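Local coordinates for protein Bd3459 (Bdellovibrio bacteriovorus, PDB 5CEC) that serves as a predatory endopeptidase of the peptidase S13 family, probably with D-Ala-D-Ala carboxypeptidase activity, and is bound by the immunity protein Bd3460, at residues Ser121-Ser126 against Leu427-Tyr432; Ala80-Gly85 against Asn270-Gly275; Ile71-Thr76 against Asn249-Tyr254. The protein carries 1 engineered substitution. All coordinates share one frame; numbering follows the deposited sequence.

Contacts 2 and 3 share helix 72-84: its first turn reaches the junction of helices 240-250 and 253-262 in contact 3, and its last turn meets helix 265-277 in contact 2. Their centres lie about 16 Å apart. Contact 3 is buried near the centre of the folded chain, with a lysine amine nitrogen held by oxygen acceptors beside a bound sulfate. Contact 2 lies at the surface and rests on one tyrosine-carboxylate hydrogen bond. Contact 1, with its centre about 23 Å from that of contact 3, is buried too but wholly apolar: two phenylalanine rings stack where the loop before strand 436-437 meets helix 118-130, beside the mixed sheet.

Contact 1 of 3, residues Ser121-Ser126 against Leu427-Tyr432; sequences SYFLIS and LPFDKY
Phe123 and Phe429 lie ring on ring, an offset stack with centroids 4.3 Å apart and planes only 8° from parallel. The contact starts at the root of the Phe123 side chain: its CB sits over the face of the Phe429 ring, 3.8 Å from the centroid, as a CH-pi donor, with Phe429 CE2 the nearest atom at 3.6 Å. One bond further out, Phe123 CG stands above the centre of the same ring, 3.8 Å from Phe429 CG. The two sides of the Phe123 ring then meet different atoms: Phe123 CD1 faces Phe429 CD1 at 3.7 Å, while Phe123 CD2 looks toward Phe429 CB, which completes a reciprocal CH-pi contact over the Phe123 face. Phe123 CE1 still grazes Phe429 CD1, at 4.0 Å. The pair joins helix 118-130 to the loop that leads from helix 394-411 back to the mixed sheet, whose short edge strand 436-437 lies close to the end of the modelled chain. Most strands of that sheet lie, in sequence, between the SxxK-type and SxN-type motifs, consistent with the domain insertion known in S13 peptidases. Phe123 also packs on Leu235 of strand 231-236, and Phe429 on Ala198 of helix 188-200, so the stack is wedged among further apolar groups. With chi1 at 53°, Phe429 CG is tucked over its own backbone, and the ring lies flat on the side chain of Phe123. Just after it the loop bends in an Asx turn: Tyr432 N donates to Asp430 OD1 at 2.9 Å, arriving from above the carboxylate plane, and Arg89 forms a salt bridge to the same oxygen.

Contact 2 of 3, residues Ala80-Gly85 against Asn270-Gly275; sequences AVDRLG and NAYIAG
Tyr272 OH donates a short hydrogen bond of 2.6 Å to Asp82 OD2, tying the last turn of helix 72-84 to helix 265-277. The acceptor lies at the edge of the phenol ring, in its plane, whereas the hydroxyl reaches OD2 on the anti side and 33° out of the carboxylate plane. The two side chains cross at about a right angle, with ring and carboxylate planes 65° apart. Asp82 CB also comes within 4.1 Å of Tyr272 CE1. CG of Tyr272 stands opposite its own backbone N (chi1 165°), which sends the ring out from its helix toward Asp82. In the next shell, Trp79, one turn earlier on helix 72-84, stacks on the tyrosine ring, which probably restrains its rotation. Lys276, from the helix that carries Tyr272, forms a salt bridge to Asp82 OD2, while Ser320 on helix 307-322 is hydrogen-bonded to OD1. One carboxylate thus links three helices at the surface of the domain. With a phenol and an ammonium group converging on OD2 and a hydroxyl on OD1, Asp82 is probably kept ionised, its negative charge spread over both oxygens and partly balanced by Lys276.

Contact 3 of 3, residues Ile71-Thr76 against Asn249-Tyr254; sequences ISKVVT and NQSNNY. With SO4 (sulfate ion), chain C.
Lys73 NZ donates to Asn253 OD1 at 2.7 Å, the strong hydrogen bond of this contact, and approaches nearly head-on to the carbonyl (C=O...N angle 163°). A second bond, from Lys73 NZ to Ser251 OG at 3.4 Å, is weak. Outside the two segments the same nitrogen is hydrogen-bonded to Ser70 OG and the backbone O of Ser290, four oxygen partners in all. The lysine is extended as far as CE and bends only at its last torsion (chi4 70°), which turns NZ toward Asn253; the Lys73 and Asn253 side chains meet nearly perpendicular. Ser70 and Lys73 fit an SxxK motif at the start of helix 72-84, and Ser251 with Asn253 an SxN-type motif; as in other penicillin-binding proteins and S13 peptidases, this probably marks the active site. A sulfate, probably from the crystallisation liquor, is bound beside these residues: Ser251 OG donates to sulfate O3 at 2.7 Å, and Ser70, Thr358 and Ser360 bind the same ion. Van der Waals contact adds Lys73 CE on Asn252 O, at 3.4 Å, and the aliphatic chain rests on Met247. Structural hydrogen bonds shape the turn between helices 240-250 and 253-262: Asn252 ND2 donates to Gln250 OE1 at 2.8 Å, while Asn252 OD1, at the N-cap of helix 253-262, accepts from Ile255 N. Gly159 O, accepting from Asn253 ND2, steadies the amide that holds the lysine.

Contact 1 of 3, residues Ser121-Ser126 against Leu427-Tyr432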
# COMPACT_ATOMS: atom_id res chain seq x y z
N SER A 121 -12.88 12.75 -11.12
CA SER A 121 -13.76 13.00 -12.26
C SER A 121 -15.21 13.07 -11.79
O SER A 121 -15.95 13.96 -12.20
CB SER A 121 -13.61 11.93 -13.35
OG SER A 121 -12.34 12.02 -13.96
N TYR A 122 -15.60 12.13 -10.93
CA TYR A 122 -16.94 12.17 -10.35
C TYR A 122 -17.19 13.46 -9.60
O TYR A 122 -18.26 14.05 -9.71
CB TYR A 122 -17.17 10.99 -9.39
CG TYR A 122 -17.29 9.60 -10.00
CD1 TYR A 122 -17.37 9.38 -11.39
CD2 TYR A 122 -17.32 8.50 -9.17
CE1 TYR A 122 -17.48 8.11 -11.91
CE2 TYR A 122 -17.43 7.22 -9.68
CZ TYR A 122 -17.52 7.03 -11.03
OH TYR A 122 -17.64 5.75 -11.49
N PHE A 123 -16.21 13.90 -8.82
CA PHE A 123 -16.34 15.17 -8.11
C PHE A 123 -16.44 16.34 -9.08
O PHE A 123 -17.29 17.22 -8.90
CB PHE A 123 -15.18 15.37 -7.15
CG PHE A 123 -15.28 16.63 -6.33
CD1 PHE A 123 -16.25 16.78 -5.33
CD2 PHE A 123 -14.45 17.69 -6.59
CE1 PHE A 123 -16.37 17.96 -4.61
CE2 PHE A 123 -14.56 18.87 -5.86
CZ PHE A 123 -15.52 19.01 -4.88
N LEU A 124 -15.62 16.34 -10.11
CA LEU A 124 -15.70 17.41 -11.09
C LEU A 124 -17.08 17.45 -11.77
O LEU A 124 -17.64 18.53 -11.97
CB LEU A 124 -14.59 17.29 -12.14
CG LEU A 124 -14.64 18.27 -13.32
CD1 LEU A 124 -14.73 19.71 -12.82
CD2 LEU A 124 -13.47 18.08 -14.25
N ILE A 125 -17.60 16.28 -12.12
CA ILE A 125 -18.91 16.22 -12.76
C ILE A 125 -20.00 16.71 -11.82
O ILE A 125 -20.90 17.49 -12.25
CB ILE A 125 -19.20 14.84 -13.35
CG1 ILE A 125 -18.24 14.56 -14.51
CG2 ILE A 125 -20.64 14.73 -13.84
CD1 ILE A 125 -18.10 13.12 -14.88
N SER A 126 -19.95 16.27 -10.57
CA SER A 126 -20.86 16.80 -9.54
C SER A 126 -20.78 18.35 -9.48
O SER A 126 -21.80 19.05 -9.44
CB SER A 126 -20.51 16.20 -8.18
OG SER A 126 -21.23 16.84 -7.15
N LEU A 427 -9.08 11.35 0.31
CA LEU A 427 -9.72 11.39 -1.00
C LEU A 427 -8.92 12.32 -1.90
O LEU A 427 -8.07 13.09 -1.42
CB LEU A 427 -11.17 11.91 -0.87
CG LEU A 427 -12.07 11.10 0.06
CD1 LEU A 427 -13.49 11.68 0.02
CD2 LEU A 427 -12.09 9.63 -0.23
N PRO A 428 -9.20 12.31 -3.21
CA PRO A 428 -8.46 13.18 -4.11
C PRO A 428 -8.82 14.65 -4.00
O PRO A 428 -8.13 15.48 -4.56
CB PRO A 428 -8.82 12.64 -5.52
CG PRO A 428 -9.32 11.24 -5.28
CD PRO A 428 -10.01 11.32 -3.95
N PHE A 429 -9.89 14.94 -3.25
CA PHE A 429 -10.45 16.28 -3.09
C PHE A 429 -10.82 16.45 -1.62
O PHE A 429 -10.97 15.45 -0.88
CB PHE A 429 -11.66 16.48 -4.01
CG PHE A 429 -12.71 15.41 -3.87
CD1 PHE A 429 -13.70 15.50 -2.91
CD2 PHE A 429 -12.71 14.30 -4.71
CE1 PHE A 429 -14.63 14.51 -2.78
CE2 PHE A 429 -13.66 13.30 -4.59
CZ PHE A 429 -14.62 13.42 -3.61
N ASP A 430 -11.04 17.69 -1.20
CA ASP A 430 -11.57 17.97 0.14
C ASP A 430 -12.53 19.14 0.05
O ASP A 430 -12.92 19.53 -1.04
CB ASP A 430 -10.43 18.13 1.16
CG ASP A 430 -9.69 19.46 1.02
OD1 ASP A 430 -9.95 20.22 0.07
OD2 ASP A 430 -8.84 19.75 1.90
N LYS A 431 -12.88 19.73 1.20
CA LYS A 431 -13.84 20.84 1.24
C LYS A 431 -13.35 22.15 0.61
O LYS A 431 -14.12 23.08 0.47
CB LYS A 431 -14.35 21.04 2.68
CG LYS A 431 -13.35 21.70 3.62
CD LYS A 431 -13.91 21.89 5.02
CE LYS A 431 -13.95 20.60 5.82
NZ LYS A 431 -14.57 20.79 7.16
N TYR A 432 -12.07 22.21 0.19
CA TYR A 432 -11.57 23.37 -0.56
C TYR A 432 -11.42 23.12 -2.05
O TYR A 432 -10.93 23.97 -2.78
CB TYR A 432 -10.27 23.91 0.07
CG TYR A 432 -10.49 24.36 1.49
CD1 TYR A 432 -11.04 25.61 1.78
CD2 TYR A 432 -10.18 23.51 2.55
CE1 TYR A 432 -11.27 26.00 3.09
CE2 TYR A 432 -10.39 23.91 3.87
CZ TYR A 432 -10.95 25.14 4.12
OH TYR A 432 -11.16 25.54 5.42

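Contact 2 of 3, residues Ala80-Gly85 against Asn270-Gly275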
# COMPACT_ATOMS: atom_id res chain seq x y z
N ALA A 80 8.87 15.26 -2.85
CA ALA A 80 7.68 16.05 -3.10
C ALA A 80 7.42 17.06 -1.95
O ALA A 80 7.01 18.20 -2.20
CB ALA A 80 6.48 15.14 -3.34
N VAL A 81 7.55 16.61 -0.70
CA VAL A 81 7.35 17.51 0.44
C VAL A 81 8.31 18.69 0.38
O VAL A 81 7.93 19.83 0.60
CB VAL A 81 7.46 16.75 1.78
CG1 VAL A 81 7.60 17.69 2.99
CG2 VAL A 81 6.28 15.82 1.95
N ASP A 82 9.56 18.41 0.05
CA ASP A 82 10.59 19.48 -0.06
C ASP A 82 10.33 20.40 -1.26
O ASP A 82 10.48 21.62 -1.15
CB ASP A 82 11.99 18.87 -0.14
CG ASP A 82 12.61 18.61 1.21
OD1 ASP A 82 11.99 18.96 2.27
OD2 ASP A 82 13.74 18.09 1.21
N ARG A 83 9.97 19.85 -2.41
CA ARG A 83 9.81 20.66 -3.61
C ARG A 83 8.50 21.44 -3.63
O ARG A 83 8.45 22.56 -4.15
CB ARG A 83 9.86 19.79 -4.86
CG ARG A 83 11.24 19.49 -5.34
CD ARG A 83 11.79 20.68 -6.14
NE ARG A 83 11.03 20.90 -7.38
CZ ARG A 83 11.13 20.19 -8.50
NH1 ARG A 83 12.06 19.24 -8.64
NH2 ARG A 83 10.32 20.44 -9.53
N LEU A 84 7.43 20.84 -3.11
CA LEU A 84 6.09 21.43 -3.19
C LEU A 84 5.51 21.95 -1.90
O LEU A 84 4.74 22.92 -1.91
CB LEU A 84 5.13 20.41 -3.79
CG LEU A 84 5.51 19.85 -5.17
CD1 LEU A 84 4.55 18.73 -5.52
CD2 LEU A 84 5.52 20.93 -6.23
N GLY A 85 5.84 21.28 -0.80
CA GLY A 85 5.26 21.56 0.50
C GLY A 85 4.05 20.65 0.76
O GLY A 85 3.28 20.35 -0.15
N ASN A 270 18.50 12.76 -9.02
CA ASN A 270 19.93 12.65 -8.71
C ASN A 270 20.49 13.97 -8.21
O ASN A 270 21.26 14.00 -7.24
CB ASN A 270 20.72 12.14 -9.90
CG ASN A 270 20.45 10.68 -10.20
OD1 ASN A 270 19.88 9.97 -9.39
ND2 ASN A 270 20.84 10.24 -11.38
N ALA A 271 20.12 15.07 -8.85
CA ALA A 271 20.60 16.40 -8.41
C ALA A 271 20.04 16.76 -7.02
O ALA A 271 20.76 17.28 -6.17
CB ALA A 271 20.23 17.46 -9.44
N TYR A 272 18.76 16.48 -6.82
CA TYR A 272 18.13 16.77 -5.54
C TYR A 272 18.82 16.04 -4.39
O TYR A 272 19.16 16.64 -3.38
CB TYR A 272 16.63 16.38 -5.54
CG TYR A 272 16.03 16.32 -4.16
CD1 TYR A 272 15.69 17.47 -3.46
CD2 TYR A 272 15.80 15.10 -3.51
CE1 TYR A 272 15.19 17.41 -2.16
CE2 TYR A 272 15.30 15.04 -2.22
CZ TYR A 272 14.99 16.19 -1.54
OH TYR A 272 14.47 16.11 -0.28
N ILE A 273 19.02 14.75 -4.55
CA ILE A 273 19.56 13.95 -3.48
C ILE A 273 21.05 14.26 -3.21
O ILE A 273 21.48 14.21 -2.08
CB ILE A 273 19.23 12.45 -3.69
CG1 ILE A 273 19.10 11.72 -2.36
CG2 ILE A 273 20.24 11.78 -4.61
CD1 ILE A 273 17.84 12.05 -1.59
N ALA A 274 21.78 14.64 -4.27
CA ALA A 274 23.15 15.07 -4.12
C ALA A 274 23.21 16.35 -3.30
O ALA A 274 24.04 16.48 -2.41
CB ALA A 274 23.81 15.26 -5.48
N GLY A 275 22.35 17.31 -3.63
CA GLY A 275 22.27 18.54 -2.86
C GLY A 275 21.68 18.40 -1.47
O GLY A 275 22.09 19.12 -0.57

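Contact 3 of 3, residues Ile71-Thr76 against Asn249-Tyr254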
# COMPACT_ATOMS: atom_id res chain seq x y z
N ILE A 71 9.42 0.88 -0.40
CA ILE A 71 9.93 1.93 0.51
C ILE A 71 10.58 3.07 -0.27
O ILE A 71 10.69 4.19 0.25
CB ILE A 71 10.78 1.42 1.67
CG1 ILE A 71 12.20 1.03 1.22
CG2 ILE A 71 10.05 0.36 2.45
CD1 ILE A 71 13.10 0.58 2.37
N SER A 72 10.89 2.84 -1.54
CA SER A 72 11.22 3.93 -2.45
C SER A 72 10.23 5.09 -2.36
O SER A 72 10.57 6.25 -2.57
CB SER A 72 11.19 3.45 -3.90
OG SER A 72 12.20 2.54 -4.19
N LYS A 73 8.95 4.76 -2.13
CA LYS A 73 7.90 5.81 -2.09
C LYS A 73 8.11 6.80 -0.95
O LYS A 73 7.64 7.92 -1.06
CB LYS A 73 6.51 5.17 -2.07
CG LYS A 73 6.20 4.31 -3.28
CD LYS A 73 4.77 3.84 -3.30
CE LYS A 73 4.40 3.14 -4.58
NZ LYS A 73 5.05 1.82 -4.72
N VAL A 74 8.80 6.39 0.11
CA VAL A 74 9.11 7.35 1.17
C VAL A 74 10.13 8.39 0.68
O VAL A 74 10.08 9.56 1.06
CB VAL A 74 9.59 6.66 2.45
CG1 VAL A 74 9.84 7.69 3.53
CG2 VAL A 74 8.57 5.64 2.95
N VAL A 75 11.05 7.97 -0.18
CA VAL A 75 12.03 8.89 -0.76
C VAL A 75 11.31 9.87 -1.70
O VAL A 75 11.52 11.09 -1.65
CB VAL A 75 13.14 8.14 -1.51
CG1 VAL A 75 14.20 9.12 -1.98
CG2 VAL A 75 13.81 7.11 -0.58
N THR A 76 10.41 9.34 -2.52
CA THR A 76 9.58 10.21 -3.39
C THR A 76 8.74 11.20 -2.55
O THR A 76 8.59 12.35 -2.94
CB THR A 76 8.72 9.33 -4.29
OG1 THR A 76 9.59 8.44 -5.01
CG2 THR A 76 7.89 10.15 -5.26
N ASN A 249 -0.54 4.55 1.89
CA ASN A 249 -1.45 3.55 2.46
C ASN A 249 -1.56 2.37 1.48
O ASN A 249 -1.43 1.20 1.90
CB ASN A 249 -2.86 4.12 2.69
CG ASN A 249 -3.04 4.86 3.99
OD1 ASN A 249 -2.18 4.87 4.85
ND2 ASN A 249 -4.19 5.51 4.12
N GLN A 250 -1.79 2.70 0.21
CA GLN A 250 -2.05 1.69 -0.83
C GLN A 250 -0.77 1.07 -1.36
O GLN A 250 -0.80 -0.01 -1.90
CB GLN A 250 -2.75 2.34 -2.01
CG GLN A 250 -4.13 2.90 -1.75
CD GLN A 250 -4.74 3.31 -3.05
OE1 GLN A 250 -4.18 4.10 -3.81
NE2 GLN A 250 -5.92 2.77 -3.33
N SER A 251 0.34 1.80 -1.28
CA SER A 251 1.56 1.54 -2.06
C SER A 251 1.27 1.79 -3.55
O SER A 251 1.52 0.96 -4.42
CB SER A 251 2.13 0.16 -1.82
OG SER A 251 3.51 0.19 -2.17
N ASN A 252 0.77 2.97 -3.85
CA ASN A 252 0.22 3.28 -5.17
C ASN A 252 1.33 3.68 -6.16
O ASN A 252 1.87 4.79 -6.07
CB ASN A 252 -0.84 4.39 -5.06
CG ASN A 252 -1.55 4.61 -6.34
OD1 ASN A 252 -0.92 4.74 -7.39
ND2 ASN A 252 -2.87 4.64 -6.27
N ASN A 253 1.62 2.79 -7.11
CA ASN A 253 2.68 3.05 -8.09
C ASN A 253 2.36 4.24 -8.99
O ASN A 253 3.28 4.99 -9.36
CB ASN A 253 2.92 1.83 -8.94
CG ASN A 253 3.56 0.70 -8.18
OD1 ASN A 253 3.96 0.82 -7.02
ND2 ASN A 253 3.64 -0.43 -8.85
N TYR A 254 1.10 4.38 -9.39
CA TYR A 254 0.71 5.45 -10.29
C TYR A 254 1.01 6.81 -9.70
O TYR A 254 1.61 7.70 -10.38
CB TYR A 254 -0.79 5.36 -10.69
CG TYR A 254 -1.25 6.51 -11.55
CD1 TYR A 254 -1.15 6.47 -12.94
CD2 TYR A 254 -1.75 7.67 -10.98
CE1 TYR A 254 -1.54 7.53 -13.72
CE2 TYR A 254 -2.16 8.73 -11.77
CZ TYR A 254 -2.06 8.67 -13.14
OH TYR A 254 -2.42 9.73 -13.92
S SO4 C . 3.81 -3.18 -1.08
O1 SO4 C . 2.45 -3.76 -1.25
O2 SO4 C . 4.81 -4.18 -0.69
O3 SO4 C . 4.16 -2.43 -2.38
O4 SO4 C . 3.76 -2.11 -0.07